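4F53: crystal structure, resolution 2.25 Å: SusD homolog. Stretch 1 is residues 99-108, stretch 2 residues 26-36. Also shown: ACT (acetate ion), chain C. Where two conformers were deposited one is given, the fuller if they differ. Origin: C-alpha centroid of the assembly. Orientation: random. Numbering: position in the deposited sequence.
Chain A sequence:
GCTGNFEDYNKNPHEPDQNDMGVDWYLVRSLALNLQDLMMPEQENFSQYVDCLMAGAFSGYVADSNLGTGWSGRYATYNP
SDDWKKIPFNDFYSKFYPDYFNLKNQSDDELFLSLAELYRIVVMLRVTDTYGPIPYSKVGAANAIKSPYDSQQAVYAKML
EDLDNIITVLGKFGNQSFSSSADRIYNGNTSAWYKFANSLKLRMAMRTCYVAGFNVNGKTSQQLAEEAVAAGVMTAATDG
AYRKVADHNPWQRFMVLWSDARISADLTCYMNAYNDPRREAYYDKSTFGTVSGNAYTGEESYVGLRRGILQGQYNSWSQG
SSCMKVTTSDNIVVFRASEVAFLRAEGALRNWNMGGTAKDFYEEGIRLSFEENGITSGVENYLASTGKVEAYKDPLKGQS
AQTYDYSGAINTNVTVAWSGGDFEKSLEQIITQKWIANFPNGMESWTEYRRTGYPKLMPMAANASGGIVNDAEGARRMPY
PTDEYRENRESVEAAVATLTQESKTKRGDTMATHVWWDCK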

# COMPACT_ATOMS: atom_id res chain seq x y z
N ASP A 99 4.94 2.44 -23.13
CA ASP A 99 4.00 3.56 -23.29
C ASP A 99 4.62 4.89 -22.85
O ASP A 99 4.38 5.92 -23.50
CB ASP A 99 2.70 3.32 -22.52
CG ASP A 99 1.74 2.35 -23.19
OD1 ASP A 99 2.07 1.83 -24.28
OD2 ASP A 99 0.64 2.12 -22.64
N TYR A 100 5.42 4.87 -21.77
CA TYR A 100 6.10 6.05 -21.24
C TYR A 100 7.06 6.62 -22.31
O TYR A 100 7.00 7.82 -22.61
CB TYR A 100 6.83 5.70 -19.94
CG TYR A 100 7.79 6.76 -19.44
CD1 TYR A 100 7.33 7.84 -18.70
CD2 TYR A 100 9.15 6.67 -19.70
CE1 TYR A 100 8.21 8.81 -18.23
CE2 TYR A 100 10.04 7.64 -19.24
CZ TYR A 100 9.56 8.71 -18.51
OH TYR A 100 10.45 9.65 -18.05
N PHE A 101 7.90 5.77 -22.90
CA PHE A 101 8.85 6.22 -23.93
C PHE A 101 8.10 6.69 -25.19
O PHE A 101 8.51 7.67 -25.80
CB PHE A 101 9.84 5.10 -24.28
CG PHE A 101 10.80 4.76 -23.15
CD1 PHE A 101 11.58 5.74 -22.56
CD2 PHE A 101 10.97 3.44 -22.74
CE1 PHE A 101 12.47 5.43 -21.53
CE2 PHE A 101 11.86 3.12 -21.71
CZ PHE A 101 12.60 4.12 -21.11
N ASN A 102 6.98 6.03 -25.52
CA ASN A 102 6.18 6.38 -26.68
C ASN A 102 5.54 7.76 -26.50
O ASN A 102 5.65 8.58 -27.42
CB ASN A 102 5.14 5.30 -26.96
CG ASN A 102 4.47 5.40 -28.30
OD1 ASN A 102 4.89 6.16 -29.20
ND2 ASN A 102 3.40 4.65 -28.47
N LEU A 103 4.92 8.03 -25.33
CA LEU A 103 4.30 9.32 -24.98
C LEU A 103 5.30 10.48 -25.11
O LEU A 103 4.93 11.55 -25.59
CB LEU A 103 3.70 9.30 -23.56
CG LEU A 103 2.83 10.50 -23.13
CD1 LEU A 103 1.73 10.07 -22.21
CD2 LEU A 103 3.66 11.58 -22.45
N LYS A 104 6.56 10.26 -24.67
CA LYS A 104 7.63 11.26 -24.73
C LYS A 104 8.00 11.56 -26.21
O LYS A 104 8.39 12.69 -26.50
CB LYS A 104 8.86 10.81 -23.93
CG LYS A 104 8.71 10.91 -22.41
CD LYS A 104 9.85 10.17 -21.74
CE LYS A 104 10.81 11.08 -21.03
NZ LYS A 104 12.05 10.37 -20.62
N ASN A 105 7.84 10.57 -27.12
CA ASN A 105 8.09 10.74 -28.57
C ASN A 105 6.87 11.31 -29.29
O ASN A 105 7.01 11.86 -30.38
CB ASN A 105 8.48 9.40 -29.23
CG ASN A 105 9.75 8.74 -28.74
OD1 ASN A 105 10.69 9.39 -28.26
ND2 ASN A 105 9.82 7.41 -28.90
N GLN A 106 5.67 11.18 -28.70
CA GLN A 106 4.40 11.63 -29.28
C GLN A 106 4.00 13.05 -28.84
O GLN A 106 3.23 13.69 -29.56
CB GLN A 106 3.26 10.66 -28.89
CG GLN A 106 3.37 9.23 -29.44
CD GLN A 106 3.39 9.09 -30.95
OE1 GLN A 106 2.86 9.93 -31.70
NE2 GLN A 106 3.99 8.01 -31.42
N SER A 107 4.47 13.53 -27.68
CA SER A 107 4.07 14.84 -27.17
C SER A 107 5.24 15.69 -26.67
O SER A 107 6.23 15.18 -26.12
CB SER A 107 3.05 14.66 -26.04
OG SER A 107 2.53 15.89 -25.54
N ASP A 108 5.09 17.01 -26.83
CA ASP A 108 6.02 18.04 -26.39
C ASP A 108 5.34 18.92 -25.32
O ASP A 108 5.97 19.85 -24.79
CB ASP A 108 6.48 18.89 -27.58
CG ASP A 108 7.23 18.10 -28.64
OD1 ASP A 108 8.34 17.61 -28.35
OD2 ASP A 108 6.70 17.98 -29.78
C ACT C . 14.63 8.86 -18.29
O ACT C . 14.46 8.07 -19.25
OXT ACT C . 14.18 10.07 -18.26
CH3 ACT C . 15.43 8.34 -17.06
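Stretch 2, residues 26-36: YLVRSLALNLQ

Residues 26-36 form an uninterrupted segment of a helix that begins before Y26 and continues beyond Q36, with phi/psi values close to -60/-45 throughout and a regular ladder of i to i+4 hydrogen bonds from S30 N to Y26 O through Q36 N to A32 O. Residues 99-106 are the final turns of another helix, which ends as S107 leaves helical phi/psi for -134/148. The two helices run in roughly opposite directions: their N-to-C vectors make an angle of 147° (signed crossing angle -147°), and their axes approach to 9.4 Å. The register follows from this direction, so that the start of stretch 1 lies near the end of stretch 2. The CA atoms of Y100 and L35 are 7.1 Å apart, those of D99 and L31 5.6 Å, and those of L103 and V28 5.9 Å. Together the two stretches bury 544 Å² of surface.

Two leucines, L31 and L103, interlock at the contact. The side chain of L31, with chi1 m and chi2 t, points toward stretch 1 and fits as a knob among D99, N102, L103 and Q106; its CD1 lies 3.6 Å from L103 N and 3.8 Å from N102 ND2. L103 answers in the other direction. Its CA-to-CB bond points sideways, but the end of the side chain comes nearer and enters the hole formed by V28, L31, A32 and L35, where L103 CD1 lies 4.0 Å from L31 CB, 4.1 Å from A32 CB and 4.2 Å from L35 CD1. L103 CD1 also comes within 3.7 Å of the backbone atom A32 N.

Towards the end of stretch 2, L35 also points at the partner helix and packs against its backbone and CB atoms: L35 CD2 is 3.7 Å from Y100 N and 3.8 Å from D99 CB. L35 CD1 lies at the edge of the Y100 ring, near its plane. Beside this apolar contact, N34 ND2 donates a hydrogen bond to D99 OD2, at 2.8 Å and a nearly straight angle of 168°, the only hydrogen bond between the two stretches.

At the other end, Q106 lies over the first turns of stretch 2, with Q106 CB 3.7 Å from V28 CG2 and Q106 CD 3.6 Å from L27 CD2. Its amide is held along its own helix by a hydrogen bond from Q106 NE2 to N102 OD1 (3.0 Å). Just past the helix, S107 CB extends the contact, 4.1 Å from V28 CG2.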

# COMPACT_ATOMS: atom_id res chain seq x y z
N TYR A 26 -5.36 11.42 -29.86
CA TYR A 26 -6.05 10.16 -29.53
C TYR A 26 -5.07 9.16 -28.88
O TYR A 26 -5.42 8.55 -27.87
CB TYR A 26 -6.70 9.56 -30.79
CG TYR A 26 -7.60 8.38 -30.50
CD1 TYR A 26 -8.96 8.57 -30.25
CD2 TYR A 26 -7.10 7.08 -30.45
CE1 TYR A 26 -9.80 7.49 -29.96
CE2 TYR A 26 -7.92 6.00 -30.15
CZ TYR A 26 -9.28 6.21 -29.92
OH TYR A 26 -10.11 5.15 -29.66
N LEU A 27 -3.85 9.01 -29.46
CA LEU A 27 -2.82 8.09 -28.96
C LEU A 27 -2.23 8.59 -27.63
O LEU A 27 -2.08 7.78 -26.73
CB LEU A 27 -1.70 7.88 -30.01
CG LEU A 27 -0.47 7.02 -29.62
CD1 LEU A 27 -0.86 5.61 -29.14
CD2 LEU A 27 0.51 6.93 -30.75
N VAL A 28 -1.91 9.90 -27.51
CA VAL A 28 -1.34 10.54 -26.32
C VAL A 28 -2.28 10.32 -25.09
O VAL A 28 -1.81 9.91 -24.03
CB VAL A 28 -1.05 12.05 -26.58
CG1 VAL A 28 -0.85 12.84 -25.29
CG2 VAL A 28 0.16 12.21 -27.50
N ARG A 29 -3.60 10.54 -25.28
CA ARG A 29 -4.67 10.34 -24.30
C ARG A 29 -4.70 8.88 -23.85
O ARG A 29 -4.84 8.60 -22.67
CB ARG A 29 -6.01 10.74 -24.94
CG ARG A 29 -7.27 10.24 -24.22
CD ARG A 29 -8.39 10.02 -25.21
NE ARG A 29 -9.46 9.21 -24.64
CZ ARG A 29 -10.63 8.99 -25.23
NH1 ARG A 29 -10.89 9.51 -26.42
NH2 ARG A 29 -11.56 8.25 -24.62
N SER A 30 -4.59 7.97 -24.81
CA SER A 30 -4.57 6.53 -24.60
C SER A 30 -3.35 6.11 -23.74
O SER A 30 -3.53 5.35 -22.78
CB SER A 30 -4.57 5.82 -25.95
OG SER A 30 -4.65 4.41 -25.79
N LEU A 31 -2.15 6.63 -24.05
CA LEU A 31 -0.90 6.34 -23.34
C LEU A 31 -0.94 6.88 -21.93
O LEU A 31 -0.58 6.15 -21.01
CB LEU A 31 0.32 6.89 -24.11
CG LEU A 31 0.54 6.34 -25.55
CD1 LEU A 31 1.54 7.17 -26.32
CD2 LEU A 31 0.95 4.89 -25.55
N ALA A 32 -1.39 8.15 -21.75
CA ALA A 32 -1.54 8.82 -20.45
C ALA A 32 -2.46 8.00 -19.52
O ALA A 32 -2.16 7.82 -18.34
CB ALA A 32 -2.09 10.23 -20.63
N LEU A 33 -3.56 7.48 -20.09
CA LEU A 33 -4.53 6.67 -19.37
C LEU A 33 -3.93 5.35 -18.88
O LEU A 33 -4.25 4.96 -17.76
CB LEU A 33 -5.77 6.40 -20.25
CG LEU A 33 -6.86 7.46 -20.28
CD1 LEU A 33 -7.96 7.06 -21.25
CD2 LEU A 33 -7.44 7.72 -18.88
N ASN A 34 -3.09 4.67 -19.69
CA ASN A 34 -2.48 3.40 -19.29
C ASN A 34 -1.44 3.67 -18.15
O ASN A 34 -1.35 2.91 -17.20
CB ASN A 34 -1.85 2.69 -20.52
CG ASN A 34 -2.76 2.47 -21.75
OD1 ASN A 34 -4.00 2.56 -21.70
ND2 ASN A 34 -2.15 2.16 -22.89
N LEU A 35 -0.67 4.77 -18.27
CA LEU A 35 0.33 5.13 -17.27
C LEU A 35 -0.35 5.45 -15.96
O LEU A 35 0.11 5.00 -14.90
CB LEU A 35 1.21 6.31 -17.74
CG LEU A 35 2.04 6.12 -19.05
CD1 LEU A 35 2.92 7.31 -19.30
CD2 LEU A 35 2.91 4.83 -19.03
N GLN A 36 -1.48 6.18 -16.02
CA GLN A 36 -2.26 6.54 -14.82
C GLN A 36 -2.77 5.29 -14.09
O GLN A 36 -2.73 5.21 -12.86
CB GLN A 36 -3.43 7.44 -15.22
CG GLN A 36 -4.19 7.98 -14.04
CD GLN A 36 -5.38 8.78 -14.45
OE1 GLN A 36 -6.40 8.25 -14.91
NE2 GLN A 36 -5.29 10.08 -14.28